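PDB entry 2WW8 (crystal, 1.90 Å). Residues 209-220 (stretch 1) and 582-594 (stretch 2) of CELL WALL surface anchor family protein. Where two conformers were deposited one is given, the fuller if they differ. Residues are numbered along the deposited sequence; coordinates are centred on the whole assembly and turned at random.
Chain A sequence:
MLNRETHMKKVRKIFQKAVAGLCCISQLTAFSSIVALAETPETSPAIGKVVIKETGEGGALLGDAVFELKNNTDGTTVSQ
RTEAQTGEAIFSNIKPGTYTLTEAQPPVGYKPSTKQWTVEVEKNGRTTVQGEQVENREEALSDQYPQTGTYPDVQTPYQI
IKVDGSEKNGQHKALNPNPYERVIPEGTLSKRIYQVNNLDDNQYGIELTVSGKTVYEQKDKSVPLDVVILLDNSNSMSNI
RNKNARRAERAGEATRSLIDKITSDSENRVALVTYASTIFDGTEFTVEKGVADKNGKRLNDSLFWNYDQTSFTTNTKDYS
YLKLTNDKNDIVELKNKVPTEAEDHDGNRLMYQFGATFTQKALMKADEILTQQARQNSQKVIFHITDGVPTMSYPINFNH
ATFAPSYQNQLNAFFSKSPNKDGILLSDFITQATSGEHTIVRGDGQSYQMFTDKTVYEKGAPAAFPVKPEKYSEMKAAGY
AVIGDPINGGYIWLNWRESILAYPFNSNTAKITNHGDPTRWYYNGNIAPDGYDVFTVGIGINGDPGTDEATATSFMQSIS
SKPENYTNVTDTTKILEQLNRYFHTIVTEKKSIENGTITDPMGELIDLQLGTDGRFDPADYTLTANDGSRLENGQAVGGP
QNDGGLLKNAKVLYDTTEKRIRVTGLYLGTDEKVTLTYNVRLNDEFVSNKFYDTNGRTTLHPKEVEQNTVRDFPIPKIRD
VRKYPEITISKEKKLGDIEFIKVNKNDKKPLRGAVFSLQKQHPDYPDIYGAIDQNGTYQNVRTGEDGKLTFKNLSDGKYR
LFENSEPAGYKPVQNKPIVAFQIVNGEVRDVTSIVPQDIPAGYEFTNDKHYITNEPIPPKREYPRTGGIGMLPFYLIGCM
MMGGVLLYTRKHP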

# COMPACT_ATOMS: atom_id res chain seq x y z
N THR A 209 -9.00 -1.62 -3.22
CA THR A 209 -9.22 -2.14 -1.89
C THR A 209 -10.18 -1.20 -1.14
O THR A 209 -10.30 -0.03 -1.50
CB THR A 209 -7.94 -2.32 -1.07
OG1 THR A 209 -7.45 -1.05 -0.59
CG2 THR A 209 -6.83 -3.06 -1.81
N VAL A 210 -10.85 -1.75 -0.12
CA VAL A 210 -11.76 -1.00 0.73
C VAL A 210 -11.58 -1.61 2.12
O VAL A 210 -11.55 -2.83 2.27
CB VAL A 210 -13.23 -1.14 0.28
CG1 VAL A 210 -14.11 -0.39 1.29
CG2 VAL A 210 -13.42 -0.49 -1.12
N SER A 211 -11.44 -0.76 3.12
CA SER A 211 -11.37 -1.21 4.50
C SER A 211 -12.35 -0.37 5.29
O SER A 211 -12.58 0.82 4.97
CB SER A 211 -9.95 -1.05 5.03
OG SER A 211 -9.77 0.28 5.44
N GLY A 212 -13.00 -1.00 6.27
CA GLY A 212 -14.07 -0.33 7.02
C GLY A 212 -13.65 0.23 8.38
O GLY A 212 -12.44 0.29 8.75
N LYS A 213 -14.66 0.61 9.13
CA LYS A 213 -14.46 1.17 10.46
C LYS A 213 -15.60 0.69 11.36
O LYS A 213 -16.78 0.68 10.97
CB LYS A 213 -14.44 2.71 10.39
CG LYS A 213 -14.19 3.39 11.75
CD LYS A 213 -14.01 4.91 11.63
CE LYS A 213 -12.83 5.32 10.72
NZ LYS A 213 -12.74 6.83 10.55
N THR A 214 -15.26 0.29 12.58
CA THR A 214 -16.26 -0.01 13.58
C THR A 214 -16.54 1.24 14.43
O THR A 214 -15.61 1.80 15.03
CB THR A 214 -15.81 -1.25 14.46
OG1 THR A 214 -15.59 -2.38 13.60
CG2 THR A 214 -16.92 -1.60 15.46
N VAL A 215 -17.81 1.65 14.54
CA VAL A 215 -18.26 2.84 15.28
C VAL A 215 -19.05 2.37 16.50
O VAL A 215 -19.96 1.54 16.37
CB VAL A 215 -19.17 3.74 14.42
CG1 VAL A 215 -19.40 5.08 15.16
CG2 VAL A 215 -18.53 3.97 13.07
N TYR A 216 -18.68 2.84 17.70
CA TYR A 216 -19.43 2.52 18.88
C TYR A 216 -20.28 3.74 19.22
O TYR A 216 -19.78 4.86 19.20
CB TYR A 216 -18.46 2.19 20.02
CG TYR A 216 -17.56 1.02 19.68
CD1 TYR A 216 -18.06 -0.28 19.73
CD2 TYR A 216 -16.23 1.21 19.30
CE1 TYR A 216 -17.28 -1.37 19.39
CE2 TYR A 216 -15.43 0.14 18.96
CZ TYR A 216 -15.96 -1.14 19.03
OH TYR A 216 -15.18 -2.20 18.69
N GLU A 217 -21.56 3.58 19.54
CA GLU A 217 -22.36 4.77 19.84
C GLU A 217 -22.99 4.55 21.20
O GLU A 217 -23.47 3.45 21.51
CB GLU A 217 -23.39 5.04 18.73
CG GLU A 217 -22.80 5.08 17.30
CD GLU A 217 -23.82 5.24 16.15
OE1 GLU A 217 -24.84 5.94 16.35
OE2 GLU A 217 -23.59 4.67 15.04
N GLN A 218 -22.99 5.58 22.03
CA GLN A 218 -23.57 5.44 23.34
C GLN A 218 -25.08 5.51 23.19
O GLN A 218 -25.62 5.96 22.20
CB GLN A 218 -23.15 6.49 24.37
CG GLN A 218 -21.67 6.58 24.66
CD GLN A 218 -20.95 7.50 23.67
OE1 GLN A 218 -21.54 8.13 22.76
NE2 GLN A 218 -19.64 7.54 23.83
N LYS A 219 -25.75 5.03 24.21
CA LYS A 219 -27.21 5.11 24.18
C LYS A 219 -27.70 6.58 24.00
O LYS A 219 -28.77 6.81 23.43
CB LYS A 219 -27.79 4.24 25.29
CG LYS A 219 -26.93 2.91 25.37
CD LYS A 219 -27.31 1.71 24.47
CE LYS A 219 -26.16 0.72 24.36
NZ LYS A 219 -26.41 -0.78 24.32
N ASP A 220 -26.86 7.54 24.40
CA ASP A 220 -27.09 8.98 24.15
C ASP A 220 -25.89 9.70 23.50
O ASP A 220 -24.92 9.98 24.20
CB ASP A 220 -27.46 9.75 25.43
CG ASP A 220 -27.75 11.22 25.14
OD1 ASP A 220 -27.31 11.69 24.06
OD2 ASP A 220 -28.43 11.93 25.94
N TYR A 582 -19.09 -6.21 28.42
CA TYR A 582 -19.56 -5.14 29.32
C TYR A 582 -19.52 -3.80 28.54
O TYR A 582 -20.45 -2.97 28.66
CB TYR A 582 -18.74 -5.08 30.62
CG TYR A 582 -19.10 -6.12 31.65
CD1 TYR A 582 -20.42 -6.39 31.95
CD2 TYR A 582 -18.11 -6.80 32.37
CE1 TYR A 582 -20.79 -7.32 32.87
CE2 TYR A 582 -18.48 -7.72 33.35
CZ TYR A 582 -19.79 -7.98 33.58
OH TYR A 582 -20.18 -8.88 34.53
N PHE A 583 -18.48 -3.61 27.71
CA PHE A 583 -18.44 -2.45 26.84
C PHE A 583 -19.76 -2.32 26.03
O PHE A 583 -20.33 -1.24 25.89
CB PHE A 583 -17.17 -2.51 25.98
CG PHE A 583 -16.93 -1.26 25.13
CD1 PHE A 583 -16.97 0.00 25.71
CD2 PHE A 583 -16.68 -1.34 23.78
CE1 PHE A 583 -16.74 1.16 24.97
CE2 PHE A 583 -16.50 -0.16 22.99
CZ PHE A 583 -16.50 1.09 23.61
N HIS A 584 -20.20 -3.45 25.46
CA HIS A 584 -21.38 -3.49 24.65
C HIS A 584 -22.66 -3.34 25.50
O HIS A 584 -23.73 -3.28 24.94
CB HIS A 584 -21.44 -4.74 23.75
CG HIS A 584 -20.53 -4.69 22.57
ND1 HIS A 584 -19.17 -4.91 22.66
CD2 HIS A 584 -20.77 -4.47 21.25
CE1 HIS A 584 -18.61 -4.81 21.47
NE2 HIS A 584 -19.56 -4.53 20.60
N THR A 585 -22.60 -3.22 26.82
CA THR A 585 -23.88 -2.92 27.45
C THR A 585 -24.08 -1.40 27.45
O THR A 585 -25.15 -0.93 27.79
CB THR A 585 -23.99 -3.45 28.91
OG1 THR A 585 -23.06 -2.72 29.73
CG2 THR A 585 -23.73 -4.96 28.99
N ILE A 586 -23.06 -0.62 27.13
CA ILE A 586 -23.19 0.83 27.17
C ILE A 586 -23.00 1.46 25.79
O ILE A 586 -23.29 2.64 25.64
CB ILE A 586 -22.29 1.50 28.23
CG1 ILE A 586 -20.82 1.23 27.97
CG2 ILE A 586 -22.73 0.97 29.60
CD1 ILE A 586 -19.93 1.72 29.09
N VAL A 587 -22.54 0.68 24.81
CA VAL A 587 -22.49 1.20 23.44
C VAL A 587 -23.22 0.20 22.51
O VAL A 587 -23.21 -1.02 22.81
CB VAL A 587 -21.02 1.48 22.97
CG1 VAL A 587 -20.32 2.50 23.88
CG2 VAL A 587 -20.16 0.19 22.95
N THR A 588 -23.74 0.66 21.39
CA THR A 588 -24.02 -0.27 20.27
C THR A 588 -22.96 -0.17 19.16
O THR A 588 -22.42 0.88 18.87
CB THR A 588 -25.41 -0.01 19.61
OG1 THR A 588 -25.28 1.06 18.66
CG2 THR A 588 -26.49 0.38 20.62
N GLU A 589 -22.64 -1.27 18.51
CA GLU A 589 -21.56 -1.24 17.57
C GLU A 589 -22.20 -1.18 16.16
O GLU A 589 -23.21 -1.85 15.92
CB GLU A 589 -20.75 -2.49 17.84
CG GLU A 589 -20.01 -2.96 16.69
CD GLU A 589 -19.25 -4.27 16.90
OE1 GLU A 589 -18.90 -4.66 18.04
OE2 GLU A 589 -18.99 -4.91 15.85
N LYS A 590 -21.66 -0.37 15.25
CA LYS A 590 -22.18 -0.38 13.88
C LYS A 590 -20.99 -0.32 12.95
O LYS A 590 -20.05 0.41 13.24
CB LYS A 590 -23.05 0.87 13.64
CG LYS A 590 -24.44 0.67 14.22
CD LYS A 590 -25.35 1.91 14.21
CE LYS A 590 -26.67 1.52 14.94
NZ LYS A 590 -27.46 2.70 15.44
N LYS A 591 -21.00 -1.07 11.86
CA LYS A 591 -19.91 -1.01 10.89
C LYS A 591 -20.20 0.13 9.91
O LYS A 591 -21.38 0.41 9.67
CB LYS A 591 -19.76 -2.38 10.23
CG LYS A 591 -19.42 -3.38 11.32
CD LYS A 591 -18.89 -4.62 10.70
CE LYS A 591 -18.63 -5.61 11.83
NZ LYS A 591 -18.01 -6.79 11.19
N SER A 592 -19.16 0.80 9.42
CA SER A 592 -19.29 1.93 8.53
C SER A 592 -19.63 1.51 7.09
O SER A 592 -20.22 2.32 6.35
CB SER A 592 -17.97 2.69 8.48
OG SER A 592 -17.02 1.83 7.87
N ILE A 593 -19.24 0.30 6.70
CA ILE A 593 -19.56 -0.22 5.36
C ILE A 593 -20.60 -1.31 5.54
O ILE A 593 -20.35 -2.35 6.15
CB ILE A 593 -18.33 -0.62 4.58
CG1 ILE A 593 -17.48 0.64 4.39
CG2 ILE A 593 -18.71 -1.30 3.19
CD1 ILE A 593 -16.07 0.28 4.02
N GLU A 594 -21.81 -1.01 5.09
CA GLU A 594 -22.88 -1.94 5.33
C GLU A 594 -23.73 -2.14 4.05
O GLU A 594 -24.50 -1.26 3.70
CB GLU A 594 -23.70 -1.41 6.50
CG GLU A 594 -24.96 -2.21 6.51
CD GLU A 594 -25.47 -2.54 7.85
OE1 GLU A 594 -25.74 -1.60 8.65
OE2 GLU A 594 -25.64 -3.78 8.03
O HOH W 1 -16.29 -4.97 19.12
O HOH W 2 -24.53 4.29 27.21

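The strand beginning at Thr 214 and the strand ending at Lys 591, far apart in the sequence, lie side by side as an antiparallel pair, their N-to-C directions at 151° and their axes approaching to 4.4 Å. Bonding alternates with register. Val 215 faces Lys 590 as a hydrogen-bonded pair, with Val 215 N to Lys 590 O at 2.9 Å and Lys 590 N to Val 215 O at 2.8 Å; Glu 217 and Thr 588 repeat the pattern, with Glu 217 N to Thr 588 O at 2.9 Å and Thr 588 N to Glu 217 O at 2.8 Å. Between them Tyr 216 and Glu 589 form a non-hydrogen-bonded pair, CA to CA 4.5 Å, close enough for Tyr 216 CA to meet Thr 588 O at 3.4 Å in a CA-H...O contact. Past the strand, Ser 592 N still donates to Lys 213 O (2.8 Å).

Side chains alternate between two faces. On that of Thr 214, Tyr 216 and Glu 589, the Tyr 216 ring is the centrepiece: the edge of Phe 583 points at its face (centroids 5.0 Å apart, planes at 63°), while its own edge is directed toward the face of His 584 in an offset arrangement. His 584 NE2 donates to Glu 589 OE1 at 2.6 Å, and a water bridges that same OE1 (2.8 Å) to Tyr 216 OH (3.0 Å), tying the phenol to the carboxylate. Thr 214 CG2 rests 3.6 Å from Glu 589 CG.

On the other face, Glu 217 OE2 lies 3.4 Å from Lys 590 CD, but Glu 217 OE1 and Lys 590 NZ stay 4.3 Å apart, beyond a salt bridge, so the charges attract only loosely. At one end, Lys 219 lays its aliphatic chain along the backbone, with CE 3.5 Å from Ile 586 C. At the other, Ile 593 CD1 packs against Val 210 CG1 (3.4 Å) and Gly 212 CA (3.7 Å), an apolar contact between buried residues.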